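Local coordinates for RimK-related lysine biosynthesis protein (Thermococcus kodakarensis, PDB 5K2M) that probably serves in amino-acid biosynthesis as an ATP-grasp ligase of the RimK family, LysX subfamily, binding adenine nucleotide and magnesium, at residues R75-A80 with V242-E247; P123-W128 with M151-Y156; E163-P168 with D229-E234. All coordinates share one frame; numbering follows the deposited sequence.

How the interactions relate
Interactions 1 and 2 are buried, interaction 3 only partly. Interactions 1 and 3 use neighbouring antiparallel strands of one sheet, 236-243 and 225-233, and meet where Asn243 lies against Asp229. Interaction 2 joins two loops about 16 Å, centre to centre, from interaction 1; they touch through a probable hydrogen bond between Trp128 and Glu247. The chemistry follows the place: apolar packing of a helix on a strand end beside one magnesium ion in interaction 1, an aromatic cluster behind the phosphate-facing loop in interaction 2, and an adenine pocket shading into charged, exposed side chains in interaction 3. Interactions 2 and 3 touch ADP, the former at the beta-phosphate, the latter at adenine and, through magnesium, the phosphates.

Interaction 1: residues R75-A80 with V242-E247; sequences RLIFEA and VNPNME. With MG (magnesium ion), chain R.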
loop_
_atom_site.group_PDB
_atom_site.type_symbol
_atom_site.label_atom_id
_atom_site.label_comp_id
_atom_site.label_asym_id
_atom_site.label_seq_id
_atom_site.Cartn_x
_atom_site.Cartn_y
_atom_site.Cartn_z
ATOM N N ARG A 75 8.698 19.154 31.679
ATOM C CA ARG A 75 10.131 19.403 31.756
ATOM C C ARG A 75 10.614 19.516 33.218
ATOM O O ARG A 75 11.591 18.889 33.598
ATOM C CB ARG A 75 10.493 20.657 30.939
ATOM C CG ARG A 75 11.959 21.071 30.993
ATOM C CD ARG A 75 12.188 22.181 32.020
ATOM N NE ARG A 75 13.598 22.376 32.382
ATOM C CZ ARG A 75 14.051 23.317 33.216
ATOM N NH1 ARG A 75 13.215 24.175 33.798
ATOM N NH2 ARG A 75 15.353 23.402 33.470
ATOM N N LEU A 76 9.940 20.303 34.043
ATOM C CA LEU A 76 10.372 20.452 35.436
ATOM C C LEU A 76 10.215 19.159 36.235
ATOM O O LEU A 76 11.122 18.764 36.990
ATOM C CB LEU A 76 9.643 21.610 36.132
ATOM C CG LEU A 76 10.175 21.935 37.532
ATOM C CD1 LEU A 76 11.672 22.211 37.520
ATOM C CD2 LEU A 76 9.449 23.134 38.080
ATOM N N ILE A 77 9.091 18.472 36.054
ATOM C CA ILE A 77 8.883 17.198 36.725
ATOM C C ILE A 77 10.001 16.204 36.369
ATOM O O ILE A 77 10.536 15.533 37.245
ATOM C CB ILE A 77 7.509 16.585 36.395
ATOM C CG1 ILE A 77 6.385 17.400 37.058
ATOM C CG2 ILE A 77 7.445 15.129 36.861
ATOM C CD1 ILE A 77 5.052 17.283 36.346
ATOM N N PHE A 78 10.376 16.135 35.097
ATOM C CA PHE A 78 11.458 15.243 34.708
ATOM C C PHE A 78 12.804 15.662 35.301
ATOM O O PHE A 78 13.499 14.849 35.878
ATOM C CB PHE A 78 11.613 15.140 33.183
ATOM C CG PHE A 78 12.862 14.407 32.784
ATOM C CD1 PHE A 78 13.052 13.086 33.192
ATOM C CD2 PHE A 78 13.887 15.054 32.109
ATOM C CE1 PHE A 78 14.222 12.406 32.876
ATOM C CE2 PHE A 78 15.045 14.379 31.772
ATOM C CZ PHE A 78 15.218 13.058 32.159
ATOM N N GLU A 79 13.182 16.927 35.140
ATOM C CA GLU A 79 14.509 17.343 35.575
ATOM C C GLU A 79 14.636 17.430 37.081
ATOM O O GLU A 79 15.577 16.874 37.653
ATOM C CB GLU A 79 14.932 18.646 34.907
ATOM C CG GLU A 79 15.049 18.483 33.406
ATOM C CD GLU A 79 16.260 19.167 32.800
ATOM O OE1 GLU A 79 17.179 19.600 33.539
ATOM O OE2 GLU A 79 16.279 19.258 31.554
ATOM N N ALA A 80 13.696 18.102 37.731
ATOM C CA ALA A 80 13.716 18.180 39.198
ATOM C C ALA A 80 13.559 16.800 39.853
ATOM O O ALA A 80 14.206 16.510 40.862
ATOM C CB ALA A 80 12.640 19.137 39.702
ATOM N N VAL A 242 15.730 18.625 44.865
ATOM C CA VAL A 242 14.485 19.378 44.682
ATOM C C VAL A 242 13.380 18.372 44.323
ATOM O O VAL A 242 13.678 17.305 43.803
ATOM C CB VAL A 242 14.638 20.478 43.607
ATOM C CG1 VAL A 242 15.699 21.494 44.032
ATOM C CG2 VAL A 242 15.010 19.888 42.257
ATOM N N ASN A 243 12.123 18.705 44.615
ATOM C CA ASN A 243 10.999 17.772 44.453
ATOM C C ASN A 243 9.814 18.454 43.779
ATOM O O ASN A 243 9.293 19.422 44.321
ATOM C CB ASN A 243 10.553 17.273 45.814
ATOM C CG ASN A 243 11.598 16.429 46.499
ATOM O OD1 ASN A 243 11.725 15.227 46.221
ATOM N ND2 ASN A 243 12.344 17.038 47.427
ATOM N N PRO A 244 9.384 17.962 42.601
ATOM C CA PRO A 244 8.308 18.605 41.838
ATOM C C PRO A 244 6.858 18.189 42.142
ATOM O O PRO A 244 5.947 18.708 41.500
ATOM C CB PRO A 244 8.665 18.248 40.399
ATOM C CG PRO A 244 9.289 16.903 40.509
ATOM C CD PRO A 244 10.008 16.866 41.836
ATOM N N ASN A 245 6.621 17.279 43.078
ATOM C CA ASN A 245 5.246 17.005 43.539
ATOM C C ASN A 245 5.199 17.122 45.049
ATOM O O ASN A 245 4.947 16.159 45.762
ATOM C CB ASN A 245 4.740 15.625 43.084
ATOM C CG ASN A 245 3.215 15.446 43.284
ATOM O OD1 ASN A 245 2.486 16.388 43.625
ATOM N ND2 ASN A 245 2.734 14.222 43.065
ATOM N N MET A 246 5.464 18.328 45.520
ATOM C CA MET A 246 5.622 18.608 46.950
ATOM C C MET A 246 4.517 18.053 47.860
ATOM O O MET A 246 3.324 18.226 47.604
ATOM C CB MET A 246 5.734 20.121 47.156
ATOM C CG MET A 246 4.544 20.924 46.646
ATOM S SD MET A 246 4.636 22.692 47.002
ATOM C CE MET A 246 6.185 23.099 46.223
ATOM N N GLU A 247 4.918 17.379 48.927
ATOM C CA GLU A 247 4.028 17.195 50.066
ATOM C C GLU A 247 4.352 18.302 51.060
ATOM O O GLU A 247 5.481 18.814 51.094
ATOM C CB GLU A 247 4.171 15.796 50.683
ATOM C CG GLU A 247 3.405 14.699 49.934
ATOM C CD GLU A 247 3.644 13.315 50.517
ATOM O OE1 GLU A 247 4.808 12.900 50.569
ATOM O OE2 GLU A 247 2.678 12.633 50.922
HETATM MG MG MG R . 12.781 13.691 46.991
HETATM O O HOH W 1 16.519 16.474 42.915
HETATM O O HOH W 2 12.160 12.664 45.137
#
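The puckered Pro244 ring meets Ile77 and Ala80 of the helix, while the flat group next to it, the Asn243 carboxamide, serves a magnesium ion instead. Pro244 CB lies 3.8 Å from Ile77 CA, CG lies as near Ile77 O, and Pro244 CD is 4.1 Å from Ala80 CB. Ile77 CG1 adds a side-chain contact at 4.1 Å to Pro244 CB, the two side chains crossing obliquely.

The second apolar point is Val242 CG2, which stands 3.6 Å from Ala80 CB; it occupies the crowded position between backbone N and carbonyl carbon, and this rotation directs it at the helix. An alanine in place of Pro244 would keep CB against Ile77 but would probably open a gap between Ala80 and the loop, and leave the backbone there freer to turn.

Polar atoms meet at the helix end. Ala80 O and Val242 O are both acceptors and approach to 3.1 Å. Water 1 accepts from Val242 N at 3.0 Å and may donate to Ala80 O, which would partly offset the repulsion between the two carbonyl oxygens.

The carboxamide of Asn243 leaves from a CB that points away from the helix and gives OD1 to a magnesium ion at 2.0 Å, which Glu241 also binds. The chemistry thus divides by side: residues flanking Asn243 pack on helix 74-80, while Asn243 faces the metal, and the apolar contacts probably help hold the backbone from which a magnesium ligand projects.

Interaction 2: residues P123-W128 with M151-Y156; sequences PVFGSW and MKNPLY. With ADP (adenosine-5'-diphosphate), chain O; PO4 (phosphate ion), chain P.
Phe125 drives its ring between Leu155 and Tyr156, and its atoms can be traced outward. CB points toward the 151-156 loop, and CG stands between the backbone N and the carbonyl carbon (chi1 64°). CD1 reaches the Leu155 side chain, and CE1, the next atom out, lies 3.7 Å from Leu155 CB while also meeting Tyr156 CE1. At the tip, Phe125 CZ is 3.5 Å from Tyr156 OH, with Tyr156 CZ hardly farther off. The two rings form an oblique pair, planes at 44° and centroids 5.3 Å apart.

Tyr156 is held from other directions too. Pro123 CB abuts its edge, in plane, 3.9 Å from Tyr156 CE1, and Met151 SD lies over one face, offset toward the rim. Its hydroxyl is hydrogen-bonded to an acidic side chain of another protein chain. Water 3 links the backbones, accepting from Val124 N and donating to Leu155 O at 2.6 Å.

Past Phe125 the segment becomes the glycine-rich loop of an ATP-grasp nucleotide site. Ser127 OG donates to phosphate O4 at 2.7 Å, and Trp128 N to phosphate O2 at 3.2 Å; the ion is probably from the crystallisation liquor. The contact itself is apolar apart from the water bridge; the polar donors lie farther along the same segment, so aromatic packing backs a loop whose Ser127 and Trp128 turn donors toward the phosphate ion.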
loop_
_atom_site.group_PDB
_atom_site.type_symbol
_atom_site.label_atom_id
_atom_site.label_comp_id
_atom_site.label_asym_id
_atom_site.label_seq_id
_atom_site.Cartn_x
_atom_site.Cartn_y
_atom_site.Cartn_z
ATOM N N PRO A 123 18.776 5.918 44.549
ATOM C CA PRO A 123 18.265 5.778 43.200
ATOM C C PRO A 123 17.876 7.140 42.644
ATOM O O PRO A 123 17.521 8.066 43.391
ATOM C CB PRO A 123 17.037 4.882 43.373
ATOM C CG PRO A 123 16.548 5.202 44.746
ATOM C CD PRO A 123 17.756 5.580 45.559
ATOM N N VAL A 124 17.945 7.240 41.334
ATOM C CA VAL A 124 17.823 8.513 40.663
ATOM C C VAL A 124 16.372 9.053 40.669
ATOM O O VAL A 124 16.146 10.262 40.652
ATOM C CB VAL A 124 18.453 8.368 39.255
ATOM C CG1 VAL A 124 17.481 7.743 38.252
ATOM C CG2 VAL A 124 18.994 9.685 38.784
ATOM N N PHE A 125 15.387 8.162 40.771
ATOM C CA PHE A 125 13.987 8.558 40.619
ATOM C C PHE A 125 13.171 8.432 41.899
ATOM O O PHE A 125 11.961 8.677 41.889
ATOM C CB PHE A 125 13.326 7.726 39.517
ATOM C CG PHE A 125 13.249 6.274 39.832
ATOM C CD1 PHE A 125 14.300 5.426 39.502
ATOM C CD2 PHE A 125 12.148 5.751 40.480
ATOM C CE1 PHE A 125 14.246 4.089 39.810
ATOM C CE2 PHE A 125 12.078 4.406 40.778
ATOM C CZ PHE A 125 13.126 3.570 40.444
ATOM N N GLY A 126 13.810 8.064 42.996
ATOM C CA GLY A 126 13.093 7.805 44.233
ATOM C C GLY A 126 12.614 9.032 44.994
ATOM O O GLY A 126 12.899 10.164 44.618
ATOM N N SER A 127 11.861 8.761 46.060
ATOM C CA SER A 127 11.383 9.747 47.020
ATOM C C SER A 127 11.153 9.061 48.379
ATOM O O SER A 127 11.277 7.833 48.498
ATOM C CB SER A 127 10.074 10.377 46.518
ATOM O OG SER A 127 9.690 11.511 47.287
ATOM N N TRP A 128 10.804 9.859 49.390
ATOM C CA TRP A 128 10.492 9.366 50.741
ATOM C C TRP A 128 11.643 8.620 51.436
ATOM O O TRP A 128 11.402 7.841 52.351
ATOM C CB TRP A 128 9.244 8.448 50.719
ATOM C CG TRP A 128 7.962 9.109 50.340
ATOM C CD1 TRP A 128 7.725 10.447 50.238
ATOM C CD2 TRP A 128 6.715 8.456 50.060
ATOM N NE1 TRP A 128 6.411 10.671 49.898
ATOM C CE2 TRP A 128 5.766 9.467 49.783
ATOM C CE3 TRP A 128 6.307 7.116 50.022
ATOM C CZ2 TRP A 128 4.434 9.185 49.455
ATOM C CZ3 TRP A 128 4.980 6.832 49.698
ATOM C CH2 TRP A 128 4.057 7.870 49.420
ATOM N N MET A 151 17.992 -5.982 40.229
ATOM C CA MET A 151 16.665 -5.381 40.217
ATOM C C MET A 151 16.253 -5.116 38.776
ATOM O O MET A 151 17.092 -4.803 37.933
ATOM C CB MET A 151 16.621 -4.129 41.084
ATOM C CG MET A 151 16.808 -4.481 42.549
ATOM S SD MET A 151 17.007 -3.077 43.641
ATOM C CE MET A 151 15.322 -2.937 44.205
ATOM N N LYS A 152 14.966 -5.276 38.495
ATOM C CA LYS A 152 14.484 -5.244 37.111
ATOM C C LYS A 152 14.615 -3.874 36.445
ATOM O O LYS A 152 14.974 -3.791 35.275
ATOM C CB LYS A 152 13.028 -5.719 37.026
ATOM C CG LYS A 152 12.890 -7.174 36.618
ATOM C CD LYS A 152 11.605 -7.781 37.154
ATOM C CE LYS A 152 11.769 -8.235 38.597
ATOM N NZ LYS A 152 12.562 -9.493 38.705
ATOM N N ASN A 153 14.322 -2.815 37.188
ATOM C CA ASN A 153 14.244 -1.478 36.611
ATOM C C ASN A 153 15.640 -1.027 36.110
ATOM O O ASN A 153 16.563 -0.870 36.908
ATOM C CB ASN A 153 13.629 -0.496 37.633
ATOM C CG ASN A 153 13.146 0.812 37.002
ATOM O OD1 ASN A 153 12.156 1.410 37.425
ATOM N ND2 ASN A 153 13.859 1.274 36.024
ATOM N N PRO A 154 15.783 -0.802 34.787
ATOM C CA PRO A 154 17.057 -0.343 34.206
ATOM C C PRO A 154 17.616 0.939 34.842
ATOM O O PRO A 154 18.825 1.127 34.908
ATOM C CB PRO A 154 16.727 -0.096 32.729
ATOM C CG PRO A 154 15.397 -0.721 32.478
ATOM C CD PRO A 154 14.696 -0.879 33.788
ATOM N N LEU A 155 16.730 1.828 35.263
ATOM C CA LEU A 155 17.093 3.000 36.072
ATOM C C LEU A 155 17.957 2.730 37.313
ATOM O O LEU A 155 18.701 3.614 37.732
ATOM C CB LEU A 155 15.839 3.793 36.473
ATOM C CG LEU A 155 15.478 5.087 35.721
ATOM C CD1 LEU A 155 16.131 5.259 34.351
ATOM C CD2 LEU A 155 13.967 5.193 35.625
ATOM N N TYR A 156 17.872 1.537 37.894
ATOM C CA TYR A 156 18.748 1.200 39.007
ATOM C C TYR A 156 20.162 0.933 38.531
ATOM O O TYR A 156 21.031 0.704 39.349
ATOM C CB TYR A 156 18.250 -0.028 39.771
ATOM C CG TYR A 156 16.975 0.205 40.517
ATOM C CD1 TYR A 156 16.849 1.276 41.381
ATOM C CD2 TYR A 156 15.892 -0.656 40.376
ATOM C CE1 TYR A 156 15.674 1.504 42.075
ATOM C CE2 TYR A 156 14.714 -0.441 41.075
ATOM C CZ TYR A 156 14.612 0.641 41.925
ATOM O OH TYR A 156 13.451 0.897 42.621
HETATM P PB ADP O . 14.477 11.353 48.734
HETATM O O1B ADP O . 14.002 12.194 49.887
HETATM O O2B ADP O . 14.221 9.874 48.899
HETATM O O3B ADP O . 14.055 11.830 47.366
HETATM P PA ADP O . 17.013 12.464 49.581
HETATM O O1A ADP O . 16.255 13.727 49.940
HETATM O O2A ADP O . 18.286 12.664 48.824
HETATM O O3A ADP O . 16.094 11.426 48.771
HETATM O "O5'" ADP O . 17.353 11.647 50.918
HETATM C "C5'" ADP O . 16.398 11.469 51.940
HETATM C "C4'" ADP O . 16.984 11.898 53.274
HETATM O "O4'" ADP O . 18.139 11.102 53.565
HETATM C "C3'" ADP O . 17.434 13.349 53.344
HETATM O "O3'" ADP O . 16.369 14.219 53.759
HETATM C "C2'" ADP O . 18.549 13.270 54.369
HETATM O "O2'" ADP O . 18.050 13.287 55.705
HETATM C "C1'" ADP O . 19.159 11.907 54.144
HETATM N N9 ADP O . 20.289 12.003 53.210
HETATM C C8 ADP O . 20.234 11.873 51.868
HETATM N N7 ADP O . 21.444 12.035 51.303
HETATM C C5 ADP O . 22.298 12.290 52.311
HETATM C C6 ADP O . 23.734 12.539 52.427
HETATM N N6 ADP O . 24.515 12.565 51.326
HETATM N N1 ADP O . 24.230 12.744 53.664
HETATM C C2 ADP O . 23.465 12.724 54.764
HETATM N N3 ADP O . 22.151 12.502 54.741
HETATM C C4 ADP O . 21.531 12.276 53.564
HETATM P P PO4 P . 11.153 13.803 49.528
HETATM O O1 PO4 P . 12.338 14.344 50.292
HETATM O O2 PO4 P . 10.348 12.822 50.368
HETATM O O3 PO4 P . 10.274 14.971 49.154
HETATM O O4 PO4 P . 11.611 13.066 48.305
HETATM O O HOH W 3 19.289 5.004 39.903
#

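Interaction 3: residues E163-P168 with D229-E234; sequences EFVEKP and DIFESE. With MG (magnesium ion), chain Q; ADP (adenosine-5'-diphosphate), chain O.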
loop_
_atom_site.group_PDB
_atom_site.type_symbol
_atom_site.label_atom_id
_atom_site.label_comp_id
_atom_site.label_asym_id
_atom_site.label_seq_id
_atom_site.Cartn_x
_atom_site.Cartn_y
_atom_site.Cartn_z
ATOM N N GLU A 163 28.911 12.100 48.909
ATOM C CA GLU A 163 29.592 12.035 50.201
ATOM C C GLU A 163 28.549 11.965 51.311
ATOM O O GLU A 163 27.500 12.600 51.211
ATOM C CB GLU A 163 30.470 13.275 50.419
ATOM C CG GLU A 163 29.693 14.578 50.551
ATOM C CD GLU A 163 30.579 15.800 50.719
ATOM O OE1 GLU A 163 31.714 15.667 51.204
ATOM O OE2 GLU A 163 30.146 16.906 50.349
ATOM N N PHE A 164 28.829 11.214 52.372
ATOM C CA PHE A 164 27.952 11.245 53.543
ATOM C C PHE A 164 28.170 12.563 54.274
ATOM O O PHE A 164 29.281 12.872 54.707
ATOM C CB PHE A 164 28.212 10.075 54.480
ATOM C CG PHE A 164 27.394 10.115 55.748
ATOM C CD1 PHE A 164 26.044 9.780 55.736
ATOM C CD2 PHE A 164 27.976 10.464 56.958
ATOM C CE1 PHE A 164 25.292 9.808 56.900
ATOM C CE2 PHE A 164 27.227 10.483 58.126
ATOM C CZ PHE A 164 25.881 10.167 58.096
ATOM N N VAL A 165 27.108 13.350 54.389
ATOM C CA VAL A 165 27.180 14.618 55.090
ATOM C C VAL A 165 26.763 14.420 56.546
ATOM O O VAL A 165 25.710 13.843 56.821
ATOM C CB VAL A 165 26.303 15.677 54.407
ATOM C CG1 VAL A 165 26.357 16.985 55.178
ATOM C CG2 VAL A 165 26.743 15.871 52.962
ATOM N N GLU A 166 27.603 14.891 57.471
ATOM C CA GLU A 166 27.325 14.795 58.901
ATOM C C GLU A 166 26.456 15.971 59.296
ATOM O O GLU A 166 26.950 17.071 59.511
ATOM C CB GLU A 166 28.621 14.787 59.716
ATOM C CG GLU A 166 29.485 13.557 59.467
ATOM C CD GLU A 166 30.790 13.578 60.244
ATOM O OE1 GLU A 166 31.788 13.041 59.727
ATOM O OE2 GLU A 166 30.831 14.137 61.365
ATOM N N LYS A 167 25.155 15.721 59.377
ATOM C CA LYS A 167 24.177 16.758 59.654
ATOM C C LYS A 167 23.923 16.749 61.153
ATOM O O LYS A 167 24.143 15.723 61.803
ATOM C CB LYS A 167 22.857 16.472 58.915
ATOM C CG LYS A 167 23.006 16.048 57.454
ATOM C CD LYS A 167 21.667 15.804 56.760
ATOM C CE LYS A 167 20.838 14.667 57.378
ATOM N NZ LYS A 167 21.481 13.322 57.308
ATOM N N PRO A 168 23.428 17.869 61.705
ATOM C CA PRO A 168 23.162 17.937 63.148
ATOM C C PRO A 168 21.794 17.361 63.541
ATOM O O PRO A 168 20.950 18.075 64.065
ATOM C CB PRO A 168 23.239 19.440 63.436
ATOM C CG PRO A 168 22.789 20.086 62.162
ATOM C CD PRO A 168 23.190 19.163 61.036
ATOM N N ASP A 229 15.322 20.353 49.429
ATOM C CA ASP A 229 15.985 19.733 50.590
ATOM C C ASP A 229 17.399 20.285 50.779
ATOM O O ASP A 229 18.223 20.185 49.874
ATOM C CB ASP A 229 16.125 18.227 50.404
ATOM C CG ASP A 229 14.792 17.506 50.311
ATOM O OD1 ASP A 229 13.765 18.140 50.003
ATOM O OD2 ASP A 229 14.789 16.274 50.533
ATOM N N ILE A 230 17.684 20.816 51.967
ATOM C CA ILE A 230 18.968 21.449 52.257
ATOM C C ILE A 230 19.637 20.764 53.463
ATOM O O ILE A 230 18.953 20.353 54.397
ATOM C CB ILE A 230 18.768 22.967 52.504
ATOM C CG1 ILE A 230 18.355 23.660 51.200
ATOM C CG2 ILE A 230 20.028 23.614 53.056
ATOM C CD1 ILE A 230 17.779 25.055 51.377
ATOM N N PHE A 231 20.964 20.621 53.418
ATOM C CA PHE A 231 21.735 20.069 54.535
ATOM C C PHE A 231 22.626 21.120 55.176
ATOM O O PHE A 231 23.292 21.885 54.477
ATOM C CB PHE A 231 22.682 18.955 54.081
ATOM C CG PHE A 231 22.016 17.769 53.429
ATOM C CD1 PHE A 231 20.656 17.533 53.539
ATOM C CD2 PHE A 231 22.796 16.857 52.720
ATOM C CE1 PHE A 231 20.086 16.428 52.954
ATOM C CE2 PHE A 231 22.230 15.747 52.126
ATOM C CZ PHE A 231 20.867 15.530 52.243
ATOM N N GLU A 232 22.654 21.134 56.504
ATOM C CA GLU A 232 23.681 21.864 57.246
ATOM C C GLU A 232 24.891 20.954 57.389
ATOM O O GLU A 232 24.745 19.781 57.726
ATOM C CB GLU A 232 23.177 22.275 58.634
ATOM C CG GLU A 232 21.979 23.218 58.594
ATOM C CD GLU A 232 21.158 23.186 59.865
ATOM O OE1 GLU A 232 20.457 22.176 60.110
ATOM O OE2 GLU A 232 21.205 24.178 60.618
ATOM N N SER A 233 26.075 21.496 57.116
ATOM C CA SER A 233 27.325 20.763 57.256
ATOM C C SER A 233 28.401 21.703 57.762
ATOM O O SER A 233 28.212 22.921 57.760
ATOM C CB SER A 233 27.751 20.177 55.911
ATOM O OG SER A 233 28.257 21.185 55.061
ATOM N N GLU A 234 29.536 21.134 58.162
ATOM C CA GLU A 234 30.692 21.914 58.619
ATOM C C GLU A 234 31.175 22.926 57.569
ATOM O O GLU A 234 31.865 23.879 57.909
ATOM C CB GLU A 234 31.846 20.988 59.060
ATOM C CG GLU A 234 32.494 20.165 57.946
ATOM C CD GLU A 234 33.386 19.032 58.460
ATOM O OE1 GLU A 234 33.982 19.176 59.550
ATOM O OE2 GLU A 234 33.502 17.990 57.768
HETATM MG MG MG Q . 14.328 14.385 50.004
HETATM P PB ADP O . 14.477 11.353 48.734
HETATM O O1B ADP O . 14.002 12.194 49.887
HETATM O O2B ADP O . 14.221 9.874 48.899
HETATM O O3B ADP O . 14.055 11.830 47.366
HETATM P PA ADP O . 17.013 12.464 49.581
HETATM O O1A ADP O . 16.255 13.727 49.940
HETATM O O2A ADP O . 18.286 12.664 48.824
HETATM O O3A ADP O . 16.094 11.426 48.771
HETATM O "O5'" ADP O . 17.353 11.647 50.918
HETATM C "C5'" ADP O . 16.398 11.469 51.940
HETATM C "C4'" ADP O . 16.984 11.898 53.274
HETATM O "O4'" ADP O . 18.139 11.102 53.565
HETATM C "C3'" ADP O . 17.434 13.349 53.344
HETATM O "O3'" ADP O . 16.369 14.219 53.759
HETATM C "C2'" ADP O . 18.549 13.270 54.369
HETATM O "O2'" ADP O . 18.050 13.287 55.705
HETATM C "C1'" ADP O . 19.159 11.907 54.144
HETATM N N9 ADP O . 20.289 12.003 53.210
HETATM C C8 ADP O . 20.234 11.873 51.868
HETATM N N7 ADP O . 21.444 12.035 51.303
HETATM C C5 ADP O . 22.298 12.290 52.311
HETATM C C6 ADP O . 23.734 12.539 52.427
HETATM N N6 ADP O . 24.515 12.565 51.326
HETATM N N1 ADP O . 24.230 12.744 53.664
HETATM C C2 ADP O . 23.465 12.724 54.764
HETATM N N3 ADP O . 22.151 12.502 54.741
HETATM C C4 ADP O . 21.531 12.276 53.564
HETATM O O HOH W 4 14.283 14.193 52.147
#
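Lys167 and Val165 press against Phe231 in the tight part of this contact. Lys167 CD rides over one face of the Phe231 ring, 4.0 Å from its centroid and 21° off the normal, a CH-pi contact. Bends at chi3 (-62°) and chi4 turn CE and then NZ to the adenine, and NZ donates to ADP N3 at 2.8 Å as well as to Trp192 O. Val165 CB approaches Phe231 CD2 at 4.1 Å, and its CG1 branch meets Ser233 CB at 3.6 Å.

In the ATP-grasp fold the adenine lies in the cleft between two sheets, and segment 163-168 is the connection linking them. Its backbone reads the base edge: Val165 N donates to ADP N1 at 3.0 Å and Glu163 O accepts from ADP N6. Phe231 CE2 comes to 3.5 Å of ADP C5, while on the same strand Asp229 OD2 binds a magnesium ion shared with the ADP phosphates.

Packing stays close at the exposed margin, where Pro168 crosses Glu232 at about a right angle, its CG 3.7 Å from Glu232 OE1; that carboxylate pairs with Arg170. The loose side lies farther out, where exposed Glu166 and Glu234 hold like charges near each other without touching.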